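Local coordinates for protein pullulanase (Klebsiella oxytoca, PDB 2YOC) that hydrolyses alpha-1,6-glucosidic linkages in pullulan and related branched alpha-glucans and is a secreted enzyme linked to type 2 secretion, at residues V652-Y657 with A684-I689; L397-A402 with G584-M589; N64-N69 with A81-V86; N112-D117 with D124-V129. All coordinates share one frame; numbering follows the deposited sequence.

Interaction 1: V652-Y657 with A684-I689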
loop_
_atom_site.group_PDB
_atom_site.type_symbol
_atom_site.label_atom_id
_atom_site.label_comp_id
_atom_site.label_asym_id
_atom_site.label_seq_id
_atom_site.Cartn_x
_atom_site.Cartn_y
_atom_site.Cartn_z
ATOM N N VAL B 652 22.519 -30.719 -31.784
ATOM C CA VAL B 652 22.022 -31.471 -32.929
ATOM C C VAL B 652 20.771 -30.808 -33.563
ATOM O O VAL B 652 20.753 -30.570 -34.780
ATOM C CB VAL B 652 21.797 -32.946 -32.548
ATOM C CG1 VAL B 652 21.013 -33.691 -33.608
ATOM C CG2 VAL B 652 23.120 -33.648 -32.282
ATOM N N TRP B 653 19.750 -30.480 -32.753
ATOM C CA TRP B 653 18.548 -29.853 -33.305
ATOM C C TRP B 653 18.897 -28.497 -33.912
ATOM O O TRP B 653 18.345 -28.127 -34.955
ATOM C CB TRP B 653 17.441 -29.723 -32.258
ATOM C CG TRP B 653 16.994 -31.026 -31.654
ATOM C CD1 TRP B 653 17.230 -31.467 -30.383
ATOM C CD2 TRP B 653 16.227 -32.059 -32.300
ATOM N NE1 TRP B 653 16.606 -32.681 -30.180
ATOM C CE2 TRP B 653 15.993 -33.070 -31.343
ATOM C CE3 TRP B 653 15.685 -32.211 -33.588
ATOM C CZ2 TRP B 653 15.256 -34.222 -31.642
ATOM C CZ3 TRP B 653 14.922 -33.339 -33.871
ATOM C CH2 TRP B 653 14.734 -34.334 -32.915
ATOM N N THR B 654 19.879 -27.800 -33.303
ATOM C CA THR B 654 20.361 -26.515 -33.792
ATOM C C THR B 654 21.026 -26.613 -35.164
ATOM O O THR B 654 20.436 -26.060 -36.093
ATOM C CB THR B 654 21.114 -25.735 -32.719
ATOM O OG1 THR B 654 20.299 -25.695 -31.560
ATOM C CG2 THR B 654 21.405 -24.322 -33.130
ATOM N N THR B 655 22.182 -27.324 -35.316
ATOM C CA THR B 655 22.856 -27.451 -36.621
ATOM C C THR B 655 22.428 -28.530 -37.566
ATOM O O THR B 655 22.478 -28.308 -38.786
ATOM C CB THR B 655 24.385 -27.363 -36.603
ATOM O OG1 THR B 655 24.939 -28.125 -35.535
ATOM C CG2 THR B 655 24.875 -25.938 -36.649
ATOM N N ASP B 656 22.067 -29.701 -37.062
ATOM C CA ASP B 656 21.693 -30.751 -37.994
ATOM C C ASP B 656 20.236 -30.627 -38.450
ATOM O O ASP B 656 19.915 -30.918 -39.605
ATOM C CB ASP B 656 22.077 -32.114 -37.432
ATOM C CG ASP B 656 23.562 -32.164 -37.048
ATOM O OD1 ASP B 656 24.421 -31.829 -37.911
ATOM O OD2 ASP B 656 23.867 -32.536 -35.894
ATOM N N TYR B 657 19.389 -30.078 -37.581
ATOM C CA TYR B 657 17.969 -29.890 -37.891
ATOM C C TYR B 657 17.544 -28.479 -38.229
ATOM O O TYR B 657 16.430 -28.280 -38.733
ATOM C CB TYR B 657 17.078 -30.541 -36.841
ATOM C CG TYR B 657 17.196 -32.041 -36.933
ATOM C CD1 TYR B 657 16.572 -32.745 -37.958
ATOM C CD2 TYR B 657 18.000 -32.752 -36.049
ATOM C CE1 TYR B 657 16.655 -34.131 -38.031
ATOM C CE2 TYR B 657 18.113 -34.136 -36.132
ATOM C CZ TYR B 657 17.426 -34.824 -37.117
ATOM O OH TYR B 657 17.500 -36.194 -37.182
ATOM N N ALA B 684 27.139 -20.639 -29.918
ATOM C CA ALA B 684 28.339 -20.835 -30.707
ATOM C C ALA B 684 28.057 -21.582 -32.026
ATOM O O ALA B 684 28.924 -21.628 -32.909
ATOM C CB ALA B 684 29.384 -21.549 -29.881
ATOM N N LEU B 685 26.846 -22.128 -32.166
ATOM C CA LEU B 685 26.412 -22.868 -33.349
ATOM C C LEU B 685 25.428 -22.073 -34.151
ATOM O O LEU B 685 25.288 -22.320 -35.349
ATOM C CB LEU B 685 25.757 -24.187 -32.953
ATOM C CG LEU B 685 26.696 -25.214 -32.410
ATOM C CD1 LEU B 685 25.980 -26.093 -31.426
ATOM C CD2 LEU B 685 27.337 -26.018 -33.508
ATOM N N ASN B 686 24.689 -21.178 -33.468
ATOM C CA ASN B 686 23.707 -20.238 -34.005
ATOM C C ASN B 686 23.574 -19.084 -32.998
ATOM O O ASN B 686 22.959 -19.232 -31.927
ATOM C CB ASN B 686 22.383 -20.907 -34.235
ATOM C CG ASN B 686 21.397 -20.068 -34.993
ATOM O OD1 ASN B 686 21.400 -18.813 -34.958
ATOM N ND2 ASN B 686 20.505 -20.776 -35.674
ATOM N N PRO B 687 24.160 -17.925 -33.346
ATOM C CA PRO B 687 24.190 -16.795 -32.407
ATOM C C PRO B 687 22.867 -16.119 -32.171
ATOM O O PRO B 687 22.733 -15.382 -31.188
ATOM C CB PRO B 687 25.181 -15.843 -33.052
ATOM C CG PRO B 687 25.964 -16.693 -34.039
ATOM C CD PRO B 687 24.936 -17.622 -34.557
ATOM N N ASP B 688 21.891 -16.384 -33.058
ATOM C CA ASP B 688 20.561 -15.769 -32.996
ATOM C C ASP B 688 19.494 -16.733 -32.526
ATOM O O ASP B 688 18.317 -16.610 -32.892
ATOM C CB ASP B 688 20.221 -15.117 -34.353
ATOM C CG ASP B 688 21.297 -14.164 -34.852
ATOM O OD1 ASP B 688 22.077 -13.619 -33.995
ATOM O OD2 ASP B 688 21.370 -13.952 -36.078
ATOM N N ILE B 689 19.909 -17.698 -31.691
ATOM C CA ILE B 689 18.974 -18.704 -31.187
ATOM C C ILE B 689 18.146 -18.161 -30.037
ATOM O O ILE B 689 18.645 -17.429 -29.214
ATOM C CB ILE B 689 19.696 -20.035 -30.858
ATOM C CG1 ILE B 689 18.714 -21.220 -30.846
ATOM C CG2 ILE B 689 20.590 -19.946 -29.576
ATOM C CD1 ILE B 689 18.651 -21.922 -32.064
#
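Thr655 and Leu685 bring the two backbones nearest each other, with 6.7 Å between Thr655 CA and Leu685 CA. Residues 652-655 belong to the last part of a helix. Residues 684-689 have no regular structure, but Asn686 to Ile689 form a type I beta turn. An Asx turn overlaps it, in which Asp688 N donates to Asn686 OD1 at 3.1 Å. No hydrogen bond joins the two segments, and the contact rests on side-chain packing. Thr654 is central to it. Its methyl is anti to the backbone N, with OG1 beside that N, where OG1 bonds back to Leu650 O in the preceding helical turn. Thr654 CG2 meets the methylene of Asn686, 3.7 Å from Asn686 CB. The same methyl meets the end of Ile689 tip to tip, with Thr654 CG2 and Ile689 CD1 3.8 Å apart. One residue on, Thr655 and Leu685 cross at about a right angle. Here Leu685 CD2 touches both branches of the threonine, Thr655 OG1 at 3.8 Å and Thr655 CG2 at 4.0 Å. Phe662 and Ile682 add apolar surface to Thr654 and Ile689. The segment 684-689 links helix 672-683 to strand 690-693. The contact therefore lays an alpha-to-beta loop of the (beta/alpha)8 barrel against the end of the preceding barrel helix, 640-655.

Interaction 2: L397-A402 with G584-M589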
loop_
_atom_site.group_PDB
_atom_site.type_symbol
_atom_site.label_atom_id
_atom_site.label_comp_id
_atom_site.label_asym_id
_atom_site.label_seq_id
_atom_site.Cartn_x
_atom_site.Cartn_y
_atom_site.Cartn_z
ATOM N N LEU B 397 19.960 -23.489 -46.552
ATOM C CA LEU B 397 18.680 -23.058 -46.007
ATOM C C LEU B 397 18.941 -22.019 -44.919
ATOM O O LEU B 397 19.714 -22.266 -43.986
ATOM C CB LEU B 397 17.851 -24.228 -45.456
ATOM C CG LEU B 397 16.492 -23.835 -44.870
ATOM C CD1 LEU B 397 15.531 -23.380 -45.946
ATOM C CD2 LEU B 397 15.912 -24.936 -44.027
ATOM N N THR B 398 18.285 -20.859 -45.039
ATOM C CA THR B 398 18.432 -19.776 -44.064
ATOM C C THR B 398 17.110 -19.512 -43.352
ATOM O O THR B 398 16.043 -19.838 -43.868
ATOM C CB THR B 398 18.925 -18.493 -44.728
ATOM O OG1 THR B 398 18.012 -18.117 -45.774
ATOM C CG2 THR B 398 20.346 -18.603 -45.250
HETATM N N MSE B 399 17.208 -18.887 -42.166
HETATM C CA MSE B 399 16.123 -18.465 -41.281
HETATM C C MSE B 399 15.354 -17.340 -42.007
HETATM O O MSE B 399 15.950 -16.289 -42.284
HETATM C CB MSE B 399 16.795 -17.904 -40.027
HETATM C CG MSE B 399 15.952 -17.883 -38.798
HETATM SE SE MSE B 399 16.996 -17.126 -37.331
HETATM C CE MSE B 399 18.501 -18.409 -37.221
ATOM N N PRO B 400 14.066 -17.539 -42.370
ATOM C CA PRO B 400 13.331 -16.474 -43.093
ATOM C C PRO B 400 13.149 -15.163 -42.313
ATOM O O PRO B 400 13.057 -14.090 -42.926
ATOM C CB PRO B 400 11.982 -17.120 -43.432
ATOM C CG PRO B 400 11.840 -18.247 -42.490
ATOM C CD PRO B 400 13.226 -18.730 -42.152
ATOM N N HIS B 401 13.093 -15.243 -40.964
ATOM C CA HIS B 401 12.936 -14.063 -40.126
ATOM C C HIS B 401 14.134 -13.870 -39.242
ATOM O O HIS B 401 14.595 -14.832 -38.613
ATOM C CB HIS B 401 11.698 -14.195 -39.271
ATOM C CG HIS B 401 10.450 -14.129 -40.065
ATOM N ND1 HIS B 401 9.802 -12.931 -40.285
ATOM C CD2 HIS B 401 9.767 -15.120 -40.689
ATOM C CE1 HIS B 401 8.729 -13.232 -41.004
ATOM N NE2 HIS B 401 8.667 -14.532 -41.279
ATOM N N ALA B 402 14.632 -12.628 -39.163
ATOM C CA ALA B 402 15.761 -12.310 -38.315
ATOM C C ALA B 402 15.439 -12.518 -36.839
ATOM O O ALA B 402 14.261 -12.431 -36.436
ATOM C CB ALA B 402 16.189 -10.886 -38.541
ATOM N N GLY B 584 7.710 -19.751 -45.516
ATOM C CA GLY B 584 8.469 -18.585 -45.053
ATOM C C GLY B 584 8.313 -18.164 -43.600
ATOM O O GLY B 584 8.136 -16.974 -43.297
HETATM N N MSE B 585 8.398 -19.152 -42.696
HETATM C CA MSE B 585 8.305 -18.985 -41.251
HETATM C C MSE B 585 9.448 -19.715 -40.555
HETATM O O MSE B 585 9.896 -20.769 -41.029
HETATM C CB MSE B 585 6.970 -19.548 -40.755
HETATM C CG MSE B 585 5.802 -18.591 -40.949
HETATM SE SE MSE B 585 4.109 -19.261 -40.225
HETATM C CE MSE B 585 3.729 -20.680 -41.517
ATOM N N ASN B 586 9.915 -19.167 -39.426
ATOM C CA ASN B 586 10.958 -19.804 -38.615
ATOM C C ASN B 586 10.349 -21.016 -37.862
ATOM O O ASN B 586 9.129 -21.179 -37.864
ATOM C CB ASN B 586 11.493 -18.815 -37.599
ATOM C CG ASN B 586 12.376 -17.748 -38.140
ATOM O OD1 ASN B 586 12.387 -17.450 -39.340
ATOM N ND2 ASN B 586 13.116 -17.117 -37.236
ATOM N N VAL B 587 11.199 -21.847 -37.206
ATOM C CA VAL B 587 10.756 -23.039 -36.444
ATOM C C VAL B 587 11.191 -23.012 -34.969
ATOM O O VAL B 587 12.368 -22.792 -34.654
ATOM C CB VAL B 587 11.138 -24.402 -37.101
ATOM C CG1 VAL B 587 10.493 -25.557 -36.345
ATOM C CG2 VAL B 587 10.752 -24.445 -38.578
ATOM N N ILE B 588 10.240 -23.276 -34.093
ATOM C CA ILE B 588 10.490 -23.411 -32.673
ATOM C C ILE B 588 10.152 -24.859 -32.299
ATOM O O ILE B 588 9.050 -25.339 -32.603
ATOM C CB ILE B 588 9.693 -22.395 -31.797
ATOM C CG1 ILE B 588 10.186 -20.959 -32.032
ATOM C CG2 ILE B 588 9.761 -22.784 -30.290
ATOM C CD1 ILE B 588 9.222 -19.910 -31.578
HETATM N N MSE B 589 11.087 -25.543 -31.633
HETATM C CA MSE B 589 10.815 -26.892 -31.153
HETATM C C MSE B 589 10.533 -26.859 -29.664
HETATM O O MSE B 589 11.303 -26.297 -28.881
HETATM C CB MSE B 589 11.990 -27.825 -31.415
HETATM C CG MSE B 589 11.656 -28.959 -32.301
HETATM SE SE MSE B 589 13.212 -30.043 -32.470
HETATM C CE MSE B 589 12.916 -31.251 -30.899
#
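Two acceptors from 584-589 lie at the edge of the His401 imidazole, near its plane: Asn586 OD1 and Gly584 O. The ring is steeply turned against the carboxamide of Asn586, with 66° between the planes. His401 NE2 makes a weak, bent bond to Gly584 O, 3.2 Å long. The stronger grip comes from the Asn586 amide, which uses both of its ends on the backbone of one residue. Asn586 OD1 takes the backbone N-H of His401 at 2.8 Å, in the carbonyl plane and on a lone pair. Asn586 ND2 gives a fairly straight bond to His401 O, 3.1 Å long with a 162° angle at the hydrogen. That acceptor lies almost in the amide plane. Asn586 CG, set beside its own backbone N (chi1 -74°), comes 3.7 Å from His401 O.

Carbon atoms close in around the amide. Met399, a selenomethionine, crosses it obliquely, and its CG comes 3.3 Å from Asn586 ND2. The Pro400 ring slides past Asn586 in the opposite direction, and Pro400 CG rests 3.4 Å from Met585 C. Asn586 ND2 has a second acceptor in Gln403 OE1. Asn586 opens barrel strand 586-591, and Gly584, with positive phi, follows helix 567-582. The loop 397-402 is thus fastened to the start of a barrel strand by a neutral carboxamide that serves as donor and acceptor at once, much as a strand peptide would, with no ion pair between the segments.

Interaction 3: N64-N69 with A81-V86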
loop_
_atom_site.group_PDB
_atom_site.type_symbol
_atom_site.label_atom_id
_atom_site.label_comp_id
_atom_site.label_asym_id
_atom_site.label_seq_id
_atom_site.Cartn_x
_atom_site.Cartn_y
_atom_site.Cartn_z
ATOM N N ASN B 64 -5.723 -51.696 16.595
ATOM C CA ASN B 64 -6.967 -52.120 15.941
ATOM C C ASN B 64 -6.896 -52.054 14.416
ATOM O O ASN B 64 -6.182 -51.220 13.861
ATOM C CB ASN B 64 -8.160 -51.287 16.441
ATOM C CG ASN B 64 -8.017 -49.796 16.227
ATOM O OD1 ASN B 64 -7.087 -49.152 16.727
ATOM N ND2 ASN B 64 -8.966 -49.205 15.520
ATOM N N LEU B 65 -7.670 -52.900 13.739
ATOM C CA LEU B 65 -7.693 -52.878 12.282
ATOM C C LEU B 65 -8.993 -52.309 11.769
ATOM O O LEU B 65 -10.061 -52.822 12.119
ATOM C CB LEU B 65 -7.533 -54.280 11.668
ATOM C CG LEU B 65 -6.510 -55.236 12.227
ATOM C CD1 LEU B 65 -6.566 -56.519 11.471
ATOM C CD2 LEU B 65 -5.099 -54.656 12.172
ATOM N N TYR B 66 -8.917 -51.289 10.895
ATOM C CA TYR B 66 -10.130 -50.803 10.243
ATOM C C TYR B 66 -10.294 -51.701 9.014
ATOM O O TYR B 66 -9.523 -51.596 8.052
ATOM C CB TYR B 66 -10.096 -49.300 9.877
ATOM C CG TYR B 66 -11.363 -48.836 9.177
ATOM C CD1 TYR B 66 -12.542 -48.622 9.891
ATOM C CD2 TYR B 66 -11.390 -48.640 7.800
ATOM C CE1 TYR B 66 -13.716 -48.227 9.246
ATOM C CE2 TYR B 66 -12.557 -48.236 7.148
ATOM C CZ TYR B 66 -13.716 -48.025 7.876
ATOM O OH TYR B 66 -14.860 -47.614 7.232
ATOM N N LEU B 67 -11.234 -52.653 9.111
ATOM C CA LEU B 67 -11.535 -53.631 8.069
ATOM C C LEU B 67 -12.843 -53.249 7.362
ATOM O O LEU B 67 -13.771 -52.757 8.015
ATOM C CB LEU B 67 -11.556 -55.039 8.673
ATOM C CG LEU B 67 -10.204 -55.531 9.222
ATOM C CD1 LEU B 67 -10.390 -56.354 10.471
ATOM C CD2 LEU B 67 -9.431 -56.312 8.186
ATOM N N TRP B 68 -12.875 -53.383 6.014
ATOM C CA TRP B 68 -13.998 -52.933 5.178
ATOM C C TRP B 68 -14.062 -53.588 3.804
ATOM O O TRP B 68 -13.032 -53.794 3.161
ATOM C CB TRP B 68 -13.941 -51.398 5.012
ATOM C CG TRP B 68 -12.620 -50.886 4.500
ATOM C CD1 TRP B 68 -11.426 -50.854 5.167
ATOM C CD2 TRP B 68 -12.368 -50.347 3.206
ATOM N NE1 TRP B 68 -10.443 -50.346 4.356
ATOM C CE2 TRP B 68 -10.996 -50.010 3.150
ATOM C CE3 TRP B 68 -13.174 -50.107 2.086
ATOM C CZ2 TRP B 68 -10.409 -49.468 2.009
ATOM C CZ3 TRP B 68 -12.593 -49.556 0.962
ATOM C CH2 TRP B 68 -11.229 -49.241 0.928
ATOM N N ASN B 69 -15.294 -53.845 3.339
ATOM C CA ASN B 69 -15.606 -54.459 2.049
ATOM C C ASN B 69 -15.848 -53.429 0.926
ATOM O O ASN B 69 -16.669 -52.515 1.088
ATOM C CB ASN B 69 -16.840 -55.374 2.190
ATOM C CG ASN B 69 -16.565 -56.760 2.710
ATOM O OD1 ASN B 69 -15.568 -57.388 2.371
ATOM N ND2 ASN B 69 -17.499 -57.310 3.464
ATOM N N ALA B 81 -18.399 -50.881 10.247
ATOM C CA ALA B 81 -18.641 -49.697 9.419
ATOM C C ALA B 81 -17.982 -48.443 10.006
ATOM O O ALA B 81 -17.317 -47.694 9.278
ATOM C CB ALA B 81 -20.139 -49.480 9.245
ATOM N N ASP B 82 -18.176 -48.227 11.327
ATOM C CA ASP B 82 -17.675 -47.094 12.113
ATOM C C ASP B 82 -16.140 -47.018 12.076
ATOM O O ASP B 82 -15.456 -47.987 12.423
ATOM C CB ASP B 82 -18.223 -47.190 13.567
ATOM C CG ASP B 82 -18.136 -45.976 14.499
ATOM O OD1 ASP B 82 -17.660 -44.925 14.061
ATOM O OD2 ASP B 82 -18.567 -46.090 15.668
ATOM N N TRP B 83 -15.614 -45.871 11.590
ATOM C CA TRP B 83 -14.181 -45.574 11.543
ATOM C C TRP B 83 -13.701 -45.329 12.975
ATOM O O TRP B 83 -12.578 -45.712 13.305
ATOM C CB TRP B 83 -13.882 -44.359 10.635
ATOM C CG TRP B 83 -12.470 -43.838 10.739
ATOM C CD1 TRP B 83 -12.029 -42.823 11.533
ATOM C CD2 TRP B 83 -11.312 -44.359 10.077
ATOM N NE1 TRP B 83 -10.671 -42.672 11.399
ATOM C CE2 TRP B 83 -10.206 -43.597 10.504
ATOM C CE3 TRP B 83 -11.106 -45.374 9.133
ATOM C CZ2 TRP B 83 -8.910 -43.837 10.042
ATOM C CZ3 TRP B 83 -9.823 -45.609 8.674
ATOM C CH2 TRP B 83 -8.741 -44.848 9.130
ATOM N N ASN B 84 -14.568 -44.711 13.827
ATOM C CA ASN B 84 -14.299 -44.447 15.246
ATOM C C ASN B 84 -14.274 -45.739 16.068
ATOM O O ASN B 84 -13.765 -45.727 17.195
ATOM C CB ASN B 84 -15.279 -43.422 15.839
ATOM C CG ASN B 84 -14.761 -41.992 15.849
ATOM O OD1 ASN B 84 -13.617 -41.710 16.232
ATOM N ND2 ASN B 84 -15.614 -41.043 15.486
ATOM N N ASP B 85 -14.782 -46.861 15.490
ATOM C CA ASP B 85 -14.779 -48.177 16.123
ATOM C C ASP B 85 -13.369 -48.765 16.224
ATOM O O ASP B 85 -12.798 -49.260 15.241
ATOM C CB ASP B 85 -15.749 -49.147 15.437
ATOM C CG ASP B 85 -16.007 -50.399 16.245
ATOM O OD1 ASP B 85 -16.705 -50.301 17.287
ATOM O OD2 ASP B 85 -15.488 -51.464 15.860
ATOM N N VAL B 86 -12.822 -48.685 17.442
ATOM C CA VAL B 86 -11.508 -49.185 17.843
ATOM C C VAL B 86 -11.701 -50.618 18.448
ATOM O O VAL B 86 -10.719 -51.259 18.838
ATOM C CB VAL B 86 -10.829 -48.147 18.809
ATOM C CG1 VAL B 86 -9.490 -48.634 19.362
ATOM C CG2 VAL B 86 -10.647 -46.792 18.124
#
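Asn64 and Val86 approach with CA atoms 5.7 Å apart, and Tyr66 is the strand residue nearest Trp83, with CA atoms 6.7 Å apart, where strand 63-68 runs past the irregular loop 81-86. The aromatic pair carries the contact. Tyr66 CG, anti to the backbone N (chi1 179°), lies against the indole, 3.5 Å from Trp83 CE3. Trp83 brings the edge of its six-membered ring onto one face of the tyrosine, with Trp83 CE3 3.4 Å above the Tyr66 ring plane and over its centre. Trp83 CZ3 lies 3.5 Å from Tyr66 CD2. The planes are inclined by 61° and the centroids are 4.7 Å apart, an edge-to-face stack. At the edge of the Tyr66 ring, in its plane, are two loop carbonyls, Asp82 O and Ala81 O. The phenol hydroxyl donates to one of them, with Tyr66 OH 3.2 Å from Ala81 O. Further along, the Asn64 side chain crosses Val86 obliquely, and Asn64 CG sits 3.7 Å from Val86 CG1.

Arg116, on the neighbouring strand, makes a cation-pi contact with Trp83 and bonds its carbonyl oxygen through NH1. In the crystal assembly, Trp83 also stacks on Trp83 of the second subunit, and Tyr66 packs on its counterpart there. The chemistry is mostly aromatic: C-H groups of the indole meet the pi face of the phenol, while the phenol's O-H ties the loop backbone to the strand. The charge of Arg116 would probably polarise the indole. The loop that meets the second subunit is also tied to its own strand.

Interaction 4: N112-D117 with D124-V129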
loop_
_atom_site.group_PDB
_atom_site.type_symbol
_atom_site.label_atom_id
_atom_site.label_comp_id
_atom_site.label_asym_id
_atom_site.label_seq_id
_atom_site.Cartn_x
_atom_site.Cartn_y
_atom_site.Cartn_z
ATOM N N ASN B 112 -9.295 -55.661 2.577
ATOM C CA ASN B 112 -8.774 -54.302 2.840
ATOM C C ASN B 112 -8.459 -54.128 4.334
ATOM O O ASN B 112 -9.378 -54.086 5.159
ATOM C CB ASN B 112 -9.760 -53.206 2.399
ATOM C CG ASN B 112 -10.147 -53.211 0.950
ATOM O OD1 ASN B 112 -9.370 -52.827 0.065
ATOM N ND2 ASN B 112 -11.397 -53.561 0.694
ATOM N N VAL B 113 -7.165 -54.024 4.673
ATOM C CA VAL B 113 -6.709 -53.849 6.054
ATOM C C VAL B 113 -6.012 -52.494 6.246
ATOM O O VAL B 113 -5.112 -52.134 5.485
ATOM C CB VAL B 113 -5.785 -55.002 6.538
ATOM C CG1 VAL B 113 -5.701 -55.040 8.064
ATOM C CG2 VAL B 113 -6.226 -56.351 5.984
ATOM N N ILE B 114 -6.432 -51.754 7.274
ATOM C CA ILE B 114 -5.792 -50.511 7.679
ATOM C C ILE B 114 -5.377 -50.777 9.104
ATOM O O ILE B 114 -6.222 -50.935 9.989
ATOM C CB ILE B 114 -6.644 -49.220 7.514
ATOM C CG1 ILE B 114 -6.938 -48.937 6.022
ATOM C CG2 ILE B 114 -5.919 -48.026 8.155
ATOM C CD1 ILE B 114 -8.155 -48.087 5.750
ATOM N N VAL B 115 -4.075 -50.919 9.300
ATOM C CA VAL B 115 -3.487 -51.195 10.601
ATOM C C VAL B 115 -3.377 -49.871 11.385
ATOM O O VAL B 115 -2.827 -48.898 10.868
ATOM C CB VAL B 115 -2.147 -51.950 10.413
ATOM C CG1 VAL B 115 -1.379 -52.072 11.725
ATOM C CG2 VAL B 115 -2.380 -53.326 9.787
ATOM N N ARG B 116 -3.971 -49.824 12.594
ATOM C CA ARG B 116 -4.017 -48.607 13.415
ATOM C C ARG B 116 -3.673 -48.791 14.903
ATOM O O ARG B 116 -3.727 -49.896 15.433
ATOM C CB ARG B 116 -5.418 -47.965 13.333
ATOM C CG ARG B 116 -5.915 -47.568 11.954
ATOM C CD ARG B 116 -7.220 -46.805 12.077
ATOM N NE ARG B 116 -8.370 -47.672 12.359
ATOM C CZ ARG B 116 -9.490 -47.271 12.951
ATOM N NH1 ARG B 116 -9.621 -46.014 13.360
ATOM N NH2 ARG B 116 -10.482 -48.125 13.157
ATOM N N ASP B 117 -3.345 -47.667 15.568
ATOM C CA ASP B 117 -3.086 -47.493 17.007
ATOM C C ASP B 117 -4.006 -46.308 17.360
ATOM O O ASP B 117 -3.624 -45.139 17.287
ATOM C CB ASP B 117 -1.595 -47.183 17.290
ATOM C CG ASP B 117 -1.159 -47.208 18.753
ATOM O OD1 ASP B 117 -1.992 -46.883 19.633
ATOM O OD2 ASP B 117 0.041 -47.449 19.010
ATOM N N ASP B 124 1.152 -46.432 6.268
ATOM C CA ASP B 124 0.830 -45.299 5.380
ATOM C C ASP B 124 -0.188 -45.641 4.273
ATOM O O ASP B 124 -1.222 -44.970 4.158
ATOM C CB ASP B 124 2.120 -44.658 4.795
ATOM C CG ASP B 124 3.197 -45.624 4.312
ATOM O OD1 ASP B 124 4.019 -46.069 5.150
ATOM O OD2 ASP B 124 3.243 -45.904 3.086
ATOM N N SER B 125 0.099 -46.704 3.499
ATOM C CA SER B 125 -0.734 -47.210 2.413
ATOM C C SER B 125 -1.843 -48.146 2.925
ATOM O O SER B 125 -1.672 -48.834 3.945
ATOM C CB SER B 125 0.125 -47.935 1.374
ATOM O OG SER B 125 0.777 -49.090 1.886
ATOM N N ASP B 126 -2.985 -48.164 2.201
ATOM C CA ASP B 126 -4.099 -49.062 2.487
ATOM C C ASP B 126 -3.660 -50.440 1.976
ATOM O O ASP B 126 -3.369 -50.598 0.782
ATOM C CB ASP B 126 -5.383 -48.608 1.764
ATOM C CG ASP B 126 -5.859 -47.197 2.044
ATOM O OD1 ASP B 126 -5.296 -46.546 2.950
ATOM O OD2 ASP B 126 -6.799 -46.746 1.358
ATOM N N LEU B 127 -3.542 -51.413 2.884
ATOM C CA LEU B 127 -3.113 -52.755 2.512
ATOM C C LEU B 127 -4.216 -53.498 1.773
ATOM O O LEU B 127 -5.404 -53.302 2.054
ATOM C CB LEU B 127 -2.681 -53.567 3.742
ATOM C CG LEU B 127 -1.592 -52.981 4.632
ATOM C CD1 LEU B 127 -1.614 -53.634 6.014
ATOM C CD2 LEU B 127 -0.218 -53.112 3.988
ATOM N N ARG B 128 -3.813 -54.340 0.818
ATOM C CA ARG B 128 -4.706 -55.195 0.050
ATOM C C ARG B 128 -4.050 -56.566 0.036
ATOM O O ARG B 128 -3.040 -56.761 -0.646
ATOM C CB ARG B 128 -4.968 -54.630 -1.356
ATOM C CG ARG B 128 -6.091 -53.590 -1.395
ATOM C CD ARG B 128 -6.410 -53.142 -2.813
ATOM N NE ARG B 128 -7.590 -52.271 -2.880
ATOM C CZ ARG B 128 -7.973 -51.595 -3.965
ATOM N NH1 ARG B 128 -7.269 -51.676 -5.091
ATOM N NH2 ARG B 128 -9.057 -50.831 -3.932
ATOM N N VAL B 129 -4.561 -57.483 0.883
ATOM C CA VAL B 129 -4.020 -58.836 1.049
ATOM C C VAL B 129 -4.601 -59.804 0.002
ATOM O O VAL B 129 -5.695 -60.331 0.197
ATOM C CB VAL B 129 -4.161 -59.366 2.511
ATOM C CG1 VAL B 129 -3.542 -60.756 2.673
ATOM C CG2 VAL B 129 -3.562 -58.391 3.518
#
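Leu127 N donates to Val113 O at 3.1 Å, nearly along the C=O axis. The return bond, from Val113 N to Leu127 O, is 3.2 Å long, and its donor stands above the carbonyl plane. Val113 and Leu127 are therefore an antiparallel hydrogen-bonded pair. Beside them, Asn112 and Arg128 form a non-hydrogen-bonded pair, whose side chains lie on the other face from those of Val113 and Leu127. These run side by side in the same direction. Arg128, extended from CG to NE, gives a weak bond from NE to Asn112 OD1 at 3.5 Å, with the oxygen at the guanidinium edge. The Asn112 ND2 end is held by Trp68 O and Asn70 OD1.

On the Val113 face, Val115 CG2 touches Leu127 CD1 at 3.9 Å. Val113 CG2 meets Val129 CG2 at 4.2 Å. Ile44, Leu46 and Val141 pack on this apolar face. On the second subunit, Thr119 OG1 bonds to Asp126 OD2. The strand segments run at 136° to each other. They are the two arms of a beta hairpin, strands 110-117 and 127-130, which supplies the centre and one edge of a three-stranded antiparallel sheet in the pullulanase-associated domain, a family grouped with transthyretin-like folds.

Overall arrangement
From the N terminus, interaction 3 comes first and closes the loop that leaves strand 63-68. Interaction 4 then closes the hairpin of strands 110-117 and 127-130. The two are neighbours in one sheet, with backbone bonding between strands 63-68 and 110-117, and both touch the second subunit. Interaction 2 closes a long excursion between 397-402 and 584-589, joining a loop ahead of the barrel to its third strand. Interaction 1 closes a shorter stretch, setting the loop between helix 672-683 and strand 690-693 against the end of helix 640-655. No contact nests in or crosses another. Interactions 1 and 2 touch, Asn686 against Met399, but their centres lie 55 to 65 Å from those of the N-terminal pair.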